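Local structure of LysR family transcriptional regulator (Vibrio vulnificus, 5FHK) at the interface of chains A and B. The protein is the virulence gene regulator AphB, a LysR-type transcription factor that probably binds specific DNA sequences, present here as its regulatory domain. Numbering follows the deposited sequence. Chains: chain A/B, LysR family transcriptional regulator.

The interface of chains A and B. Residues chain A 30, 34, 36; chain B 103, 130.
B:Arg130 reaches across to the C-terminal end of helix 18-32 of chain A, where its terminal nitrogen NH2 donates a hydrogen bond of 2.6 Å to the backbone carbonyl O of A:Met30. The bond is bent, 142° at the hydrogen, with the donor well above the carbonyl plane and not on a lone pair. Extended from CG to NE, with CG anti to the backbone N (chi1 -177°), the arginine lies alongside A:Pro34 and carries its head group to the helix end. Its NE points almost straight at a water in the guanidinium plane, 2.8 Å from the water oxygen. That water also lies 2.8 Å from the carbonyl O of A:Ile36 and 3.1 Å from A:Met30 O, which should limit rotation of the guanidinium. The helix-end carbonyl would probably favour a positive charge.

B:Phe103 lies over the same guanidinium face as A:Pro34, its CE1 4.1 Å above the plane toward the rim. NH1 in turn sits 3.8 Å above one ring face, also toward the rim; the two flat groups face each other, offset and tilted by about 30°. The ring's CZ touches CB of A:Pro34 at 3.9 Å, while CE1 approaches the proline carbonyl O. This small patch, repeated by the two-fold symmetry, joins a helix end and the following loop of one regulatory domain to loops of the other, and may help to hold the two domains together, if this pair also forms in the full-length regulator.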
ATOM      1  N   MET A  30       8.965 -16.250  -9.257  1.00 20.74           N
ATOM      2  CA  MET A  30       9.651 -15.502 -10.305  1.00 16.98           C
ATOM      3  C   MET A  30      11.118 -15.865 -10.339  1.00 14.96           C
ATOM      4  O   MET A  30      11.754 -15.858 -11.402  1.00 13.00           O
ATOM      5  CB  MET A  30       9.498 -14.000 -10.064  1.00 17.16           C
ATOM      6  CG  MET A  30       8.080 -13.478 -10.329  1.00 18.57           C
ATOM      7  SD  MET A  30       8.004 -11.681 -10.411  1.00 20.63           S
ATOM      8  CE  MET A  30       7.805 -11.235  -8.692  1.00 19.85           C
ATOM      9  N   PRO A  34      12.422 -17.324 -14.297  1.00 21.74           N
ATOM     10  CA  PRO A  34      12.724 -15.978 -14.827  1.00 21.97           C
ATOM     11  C   PRO A  34      12.129 -15.704 -16.198  1.00 23.15           C
ATOM     12  O   PRO A  34      11.947 -14.534 -16.557  1.00 23.45           O
ATOM     13  CB  PRO A  34      14.256 -15.966 -14.892  1.00 22.47           C
ATOM     14  CG  PRO A  34      14.698 -17.162 -14.104  1.00 22.82           C
ATOM     15  CD  PRO A  34      13.626 -18.159 -14.189  1.00 21.96           C
ATOM     16  N   ILE A  36       9.134 -16.346 -17.101  1.00 27.02           N
ATOM     17  CA  ILE A  36       7.709 -16.062 -16.961  1.00 25.52           C
ATOM     18  C   ILE A  36       7.518 -14.643 -16.448  1.00 24.31           C
ATOM     19  O   ILE A  36       8.217 -14.208 -15.517  1.00 20.90           O
ATOM     20  CB  ILE A  36       7.057 -17.090 -16.017  1.00 24.41           C
ATOM     21  CG1 ILE A  36       7.207 -18.503 -16.609  1.00 24.42           C
ATOM     22  CG2 ILE A  36       5.598 -16.738 -15.740  1.00 16.57           C
ATOM     23  CD1 ILE A  36       6.518 -19.584 -15.783  1.00 23.91           C
TER
ATOM     24  N   PHE B 103      16.042  -7.566 -16.971  1.00 25.94           N
ATOM     25  CA  PHE B 103      14.735  -7.747 -16.353  1.00 24.85           C
ATOM     26  C   PHE B 103      14.275  -6.421 -15.759  1.00 22.99           C
ATOM     27  O   PHE B 103      15.008  -5.810 -14.981  1.00 22.67           O
ATOM     28  CB  PHE B 103      14.799  -8.800 -15.244  1.00 24.89           C
ATOM     29  CG  PHE B 103      15.155 -10.186 -15.717  1.00 26.76           C
ATOM     30  CD1 PHE B 103      14.195 -11.008 -16.290  1.00 25.51           C
ATOM     31  CD2 PHE B 103      16.446 -10.681 -15.561  1.00 28.24           C
ATOM     32  CE1 PHE B 103      14.509 -12.308 -16.694  1.00 24.58           C
ATOM     33  CE2 PHE B 103      16.777 -11.991 -15.984  1.00 26.76           C
ATOM     34  CZ  PHE B 103      15.801 -12.795 -16.542  1.00 25.02           C
ATOM     35  N   ARG B 130       9.374  -7.949 -16.290  1.00 26.96           N
ATOM     36  CA  ARG B 130       9.275  -9.244 -15.635  1.00 26.97           C
ATOM     37  C   ARG B 130       8.114  -9.252 -14.651  1.00 24.91           C
ATOM     38  O   ARG B 130       7.410 -10.252 -14.496  1.00 21.19           O
ATOM     39  CB  ARG B 130      10.585  -9.551 -14.913  1.00 30.84           C
ATOM     40  CG  ARG B 130      10.630 -10.908 -14.250  1.00 19.20           C
ATOM     41  CD  ARG B 130      11.859 -11.027 -13.374  1.00 18.33           C
ATOM     42  NE  ARG B 130      12.135 -12.413 -12.999  1.00 24.26           N
ATOM     43  CZ  ARG B 130      13.314 -12.827 -12.550  1.00 28.73           C
ATOM     44  NH1 ARG B 130      14.301 -11.929 -12.406  1.00 17.08           N
ATOM     45  NH2 ARG B 130      13.509 -14.123 -12.221  1.00 26.86           N
TER
HETATM   46  O   HOH W   1      10.022 -14.208 -13.392  1.00 15.73           O